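Local coordinates for natterin-like protein (Lethenteron camtschaticum, PDB 6IUL) that probably acts as a pore-forming cytotoxic immune protein, joining a jacalin-like lectin domain to an aerolysin-type pore-forming module, at residues I75-L89 and G132-N144. Sequence-based numbering, arbitrary orientation.
Sequences IKSLSLWGNGAGTRL and GSDIDSMGFIFIN
Two of the three sheets of the beta-prism fold of jacalin-like lectins meet here through side chains in the prism core, with strand 77-82 running almost antiparallel (171°) to strand 135-143 at 9.0 Å between axes. Leu-78 holds the middle: with CG anti to the backbone N (chi1 170°), its methyls are carried toward two rings, CD2 lying between them, 3.7 Å from CD1 of Phe-140 and at the edge of Phe-142, while CD1 also touches Phe-140. Ile-75 brings CD1 to that second ring, 3.9 Å from CE1 of Phe-142 and near the ring plane, while Leu-80 sets CD2 at the edge of Phe-140. Branched aliphatic groups against flat rings suit this buried apolar core, and Ile-117 on strand 114-117 adds to it beside Leu-78 and Leu-80. Past the turn at 83-87, the two segments meet through their backbones: Leu-89 N donates to Ile-135 O (3.1 Å), and the Leu-89 side chain rests on Ile-135 CG2 and Met-138 CB. The long chain of Arg-88, extended from CG to NE, can reach two aspartates whose negative charges probably suit its cation. Its NE forms a salt bridge to Asp-134 OD2 (2.8 Å), the hydrogen bond weak and bent at 120°. Asp-136 OD2 sits over a guanidinium face, 3.9 Å from Arg-88 NH2, a long, purely electrostatic pairing. A water donates to Asp-136 OD1 and accepts from Asp-134 N and, weakly, from Arg-88 NH2.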
loop_
_atom_site.group_PDB
_atom_site.type_symbol
_atom_site.label_atom_id
_atom_site.label_comp_id
_atom_site.label_asym_id
_atom_site.label_seq_id
_atom_site.Cartn_x
_atom_site.Cartn_y
_atom_site.Cartn_z
ATOM N N ILE A 75 -4.426 14.075 21.859
ATOM C CA ILE A 75 -4.105 14.621 23.184
ATOM C C ILE A 75 -3.666 13.536 24.131
ATOM O O ILE A 75 -4.342 12.526 24.290
ATOM C CB ILE A 75 -5.300 15.400 23.760
ATOM C CG1 ILE A 75 -5.560 16.644 22.927
ATOM C CG2 ILE A 75 -5.012 15.810 25.182
ATOM C CD1 ILE A 75 -6.815 17.411 23.321
ATOM N N LYS A 76 -2.491 13.723 24.731
ATOM C CA LYS A 76 -1.927 12.775 25.668
ATOM C C LYS A 76 -2.348 13.063 27.113
ATOM O O LYS A 76 -2.515 12.162 27.956
ATOM C CB LYS A 76 -0.396 12.797 25.502
ATOM C CG LYS A 76 0.402 12.204 26.630
ATOM C CD LYS A 76 1.880 12.153 26.223
ATOM C CE LYS A 76 2.495 13.532 26.249
ATOM N NZ LYS A 76 3.961 13.446 26.167
ATOM N N SER A 77 -2.488 14.332 27.429
ATOM C CA SER A 77 -2.904 14.737 28.785
ATOM C C SER A 77 -3.590 16.090 28.714
ATOM O O SER A 77 -3.317 16.886 27.849
ATOM C CB SER A 77 -1.703 14.792 29.738
ATOM O OG SER A 77 -0.794 15.803 29.352
ATOM N N LEU A 78 -4.496 16.314 29.635
ATOM C CA LEU A 78 -5.238 17.546 29.753
ATOM C C LEU A 78 -5.456 17.864 31.225
ATOM O O LEU A 78 -5.803 16.993 31.989
ATOM C CB LEU A 78 -6.591 17.378 29.089
ATOM C CG LEU A 78 -7.605 18.531 29.331
ATOM C CD1 LEU A 78 -7.276 19.683 28.435
ATOM C CD2 LEU A 78 -9.024 18.083 29.047
ATOM N N SER A 79 -5.274 19.114 31.598
ATOM C CA SER A 79 -5.620 19.601 32.918
ATOM C C SER A 79 -6.476 20.830 32.819
ATOM O O SER A 79 -6.280 21.666 31.955
ATOM C CB SER A 79 -4.353 19.966 33.680
ATOM O OG SER A 79 -3.674 18.781 34.036
ATOM N N LEU A 80 -7.439 20.923 33.709
ATOM C CA LEU A 80 -8.249 22.086 33.854
ATOM C C LEU A 80 -8.136 22.608 35.292
ATOM O O LEU A 80 -7.937 21.829 36.241
ATOM C CB LEU A 80 -9.687 21.746 33.540
ATOM C CG LEU A 80 -9.945 21.205 32.128
ATOM C CD1 LEU A 80 -11.388 20.756 32.021
ATOM C CD2 LEU A 80 -9.650 22.250 31.074
ATOM N N TRP A 81 -8.238 23.938 35.435
ATOM C CA TRP A 81 -8.222 24.626 36.729
ATOM C C TRP A 81 -9.424 25.546 36.837
ATOM O O TRP A 81 -9.868 26.177 35.853
ATOM C CB TRP A 81 -7.007 25.512 36.847
ATOM C CG TRP A 81 -5.713 24.877 37.097
ATOM C CD1 TRP A 81 -5.056 24.813 38.266
ATOM C CD2 TRP A 81 -4.842 24.301 36.109
ATOM N NE1 TRP A 81 -3.823 24.182 38.085
ATOM C CE2 TRP A 81 -3.673 23.880 36.770
ATOM C CE3 TRP A 81 -4.959 24.078 34.737
ATOM C CZ2 TRP A 81 -2.640 23.248 36.129
ATOM C CZ3 TRP A 81 -3.941 23.472 34.091
ATOM C CH2 TRP A 81 -2.764 23.060 34.796
ATOM N N GLY A 82 -9.944 25.625 38.063
ATOM C CA GLY A 82 -10.885 26.659 38.465
ATOM C C GLY A 82 -10.182 28.002 38.644
ATOM O O GLY A 82 -8.944 28.070 38.668
ATOM N N ASN A 83 -10.959 29.064 38.801
ATOM C CA ASN A 83 -10.351 30.411 38.914
ATOM C C ASN A 83 -9.943 30.792 40.325
ATOM O O ASN A 83 -9.441 31.896 40.557
ATOM C CB ASN A 83 -11.258 31.501 38.338
ATOM C CG ASN A 83 -12.500 31.707 39.145
ATOM O OD1 ASN A 83 -12.847 30.855 39.956
ATOM N ND2 ASN A 83 -13.180 32.852 38.940
ATOM N N GLY A 84 -10.145 29.914 41.288
ATOM C CA GLY A 84 -9.711 30.312 42.645
ATOM C C GLY A 84 -10.823 30.751 43.597
ATOM O O GLY A 84 -10.808 30.372 44.745
ATOM N N ALA A 85 -11.793 31.524 43.127
ATOM C CA ALA A 85 -13.064 31.618 43.847
ATOM C C ALA A 85 -13.909 30.374 43.595
ATOM O O ALA A 85 -14.912 30.189 44.219
ATOM C CB ALA A 85 -13.835 32.854 43.409
ATOM N N GLY A 86 -13.530 29.560 42.619
ATOM C CA GLY A 86 -14.342 28.424 42.190
ATOM C C GLY A 86 -15.598 28.807 41.423
ATOM O O GLY A 86 -16.548 28.039 41.405
ATOM N N THR A 87 -15.611 29.972 40.769
ATOM C CA THR A 87 -16.827 30.457 40.060
ATOM C C THR A 87 -16.697 30.456 38.529
ATOM O O THR A 87 -17.675 30.643 37.808
ATOM C CB THR A 87 -17.096 31.921 40.504
ATOM O OG1 THR A 87 -15.917 32.734 40.325
ATOM C CG2 THR A 87 -17.444 31.959 42.000
ATOM N N ARG A 88 -15.476 30.270 38.025
ATOM C CA ARG A 88 -15.242 30.188 36.567
ATOM C C ARG A 88 -14.157 29.194 36.249
ATOM O O ARG A 88 -13.380 28.786 37.120
ATOM C CB ARG A 88 -14.877 31.609 36.025
ATOM C CG ARG A 88 -16.196 32.368 35.800
ATOM C CD ARG A 88 -16.047 33.817 35.657
ATOM N NE ARG A 88 -17.309 34.442 35.348
ATOM C CZ ARG A 88 -18.254 34.733 36.242
ATOM N NH1 ARG A 88 -18.144 34.367 37.490
ATOM N NH2 ARG A 88 -19.355 35.356 35.866
ATOM N N LEU A 89 -14.071 28.825 34.976
ATOM C CA LEU A 89 -12.915 28.094 34.482
ATOM C C LEU A 89 -11.729 29.043 34.565
ATOM O O LEU A 89 -11.843 30.203 34.182
ATOM C CB LEU A 89 -13.142 27.620 33.030
ATOM C CG LEU A 89 -11.977 26.896 32.375
ATOM C CD1 LEU A 89 -11.676 25.555 33.083
ATOM C CD2 LEU A 89 -12.269 26.639 30.902
ATOM N N GLY A 132 -21.443 32.561 29.895
ATOM C CA GLY A 132 -22.252 33.791 29.826
ATOM C C GLY A 132 -21.382 34.848 29.204
ATOM O O GLY A 132 -21.060 34.777 28.028
ATOM N N SER A 133 -20.970 35.808 30.018
ATOM C CA SER A 133 -19.959 36.768 29.595
ATOM C C SER A 133 -18.623 36.029 29.473
ATOM O O SER A 133 -17.859 36.287 28.544
ATOM C CB SER A 133 -19.823 37.907 30.600
ATOM O OG SER A 133 -20.954 38.744 30.493
ATOM N N ASP A 134 -18.397 35.084 30.393
ATOM C CA ASP A 134 -17.196 34.292 30.432
ATOM C C ASP A 134 -17.502 32.789 30.255
ATOM O O ASP A 134 -18.664 32.402 30.049
ATOM C CB ASP A 134 -16.483 34.489 31.769
ATOM C CG ASP A 134 -16.272 35.935 32.145
ATOM O OD1 ASP A 134 -16.139 36.796 31.252
ATOM O OD2 ASP A 134 -16.251 36.169 33.379
ATOM N N ILE A 135 -16.454 31.950 30.369
ATOM C CA ILE A 135 -16.660 30.526 30.499
ATOM C C ILE A 135 -16.781 30.135 31.976
ATOM O O ILE A 135 -15.792 29.991 32.709
ATOM C CB ILE A 135 -15.528 29.739 29.825
ATOM C CG1 ILE A 135 -15.344 30.165 28.353
ATOM C CG2 ILE A 135 -15.779 28.254 29.961
ATOM C CD1 ILE A 135 -16.551 29.945 27.484
ATOM N N ASP A 136 -18.016 29.979 32.429
ATOM C CA ASP A 136 -18.281 29.559 33.806
ATOM C C ASP A 136 -17.766 28.158 34.110
ATOM O O ASP A 136 -17.221 27.901 35.173
ATOM C CB ASP A 136 -19.786 29.609 34.058
ATOM C CG ASP A 136 -20.340 31.026 34.027
ATOM O OD1 ASP A 136 -20.691 31.477 32.902
ATOM O OD2 ASP A 136 -20.432 31.641 35.137
ATOM N N SER A 137 -17.959 27.250 33.162
ATOM C CA SER A 137 -17.423 25.916 33.270
ATOM C C SER A 137 -17.264 25.290 31.902
ATOM O O SER A 137 -17.961 25.621 30.951
ATOM C CB SER A 137 -18.315 25.074 34.200
ATOM O OG SER A 137 -19.590 24.964 33.640
ATOM N N MET A 138 -16.314 24.387 31.776
ATOM C CA MET A 138 -16.162 23.659 30.506
ATOM C C MET A 138 -15.412 22.366 30.696
ATOM O O MET A 138 -14.590 22.235 31.637
ATOM C CB MET A 138 -15.429 24.493 29.478
ATOM C CG MET A 138 -15.717 24.098 28.040
ATOM S SD MET A 138 -14.724 24.978 26.826
ATOM C CE MET A 138 -15.548 26.524 26.674
ATOM N N GLY A 139 -15.697 21.412 29.785
ATOM C CA GLY A 139 -14.890 20.229 29.664
ATOM C C GLY A 139 -14.769 19.828 28.210
ATOM O O GLY A 139 -15.500 20.313 27.339
ATOM N N PHE A 140 -13.834 18.936 27.943
ATOM C CA PHE A 140 -13.610 18.417 26.579
ATOM C C PHE A 140 -14.230 17.028 26.431
ATOM O O PHE A 140 -14.048 16.153 27.288
ATOM C CB PHE A 140 -12.119 18.370 26.280
ATOM C CG PHE A 140 -11.476 19.743 26.131
ATOM C CD1 PHE A 140 -11.180 20.506 27.233
ATOM C CD2 PHE A 140 -11.134 20.241 24.895
ATOM C CE1 PHE A 140 -10.598 21.758 27.123
ATOM C CE2 PHE A 140 -10.550 21.504 24.763
ATOM C CZ PHE A 140 -10.278 22.259 25.874
ATOM N N ILE A 141 -14.986 16.846 25.362
ATOM C CA ILE A 141 -15.602 15.573 25.048
ATOM C C ILE A 141 -14.593 14.684 24.349
ATOM O O ILE A 141 -14.144 15.013 23.278
ATOM C CB ILE A 141 -16.804 15.728 24.109
ATOM C CG1 ILE A 141 -17.850 16.624 24.757
ATOM C CG2 ILE A 141 -17.487 14.382 23.871
ATOM C CD1 ILE A 141 -18.934 17.091 23.814
ATOM N N PHE A 142 -14.250 13.553 24.954
ATOM C CA PHE A 142 -13.328 12.606 24.357
ATOM C C PHE A 142 -14.018 11.290 24.040
ATOM O O PHE A 142 -14.840 10.808 24.828
ATOM C CB PHE A 142 -12.163 12.286 25.310
ATOM C CG PHE A 142 -11.207 13.400 25.488
ATOM C CD1 PHE A 142 -10.280 13.690 24.497
ATOM C CD2 PHE A 142 -11.212 14.172 26.665
ATOM C CE1 PHE A 142 -9.388 14.745 24.633
ATOM C CE2 PHE A 142 -10.315 15.219 26.809
ATOM C CZ PHE A 142 -9.420 15.522 25.771
ATOM N N ILE A 143 -13.619 10.670 22.935
ATOM C CA ILE A 143 -13.938 9.264 22.698
ATOM C C ILE A 143 -13.117 8.431 23.665
ATOM O O ILE A 143 -11.907 8.640 23.833
ATOM C CB ILE A 143 -13.586 8.810 21.244
ATOM C CG1 ILE A 143 -14.337 9.666 20.251
ATOM C CG2 ILE A 143 -13.969 7.341 21.044
ATOM C CD1 ILE A 143 -13.987 9.370 18.803
ATOM N N ASN A 144 -13.771 7.471 24.298
ATOM C CA ASN A 144 -13.054 6.574 25.206
ATOM C C ASN A 144 -12.064 5.723 24.408
ATOM O O ASN A 144 -12.108 5.698 23.179
ATOM C CB ASN A 144 -14.048 5.713 25.978
ATOM C CG ASN A 144 -14.563 6.395 27.216
ATOM O OD1 ASN A 144 -13.762 6.880 27.999
ATOM N ND2 ASN A 144 -15.894 6.325 27.464
HETATM O O HOH W 1 -20.200 34.050 32.897
#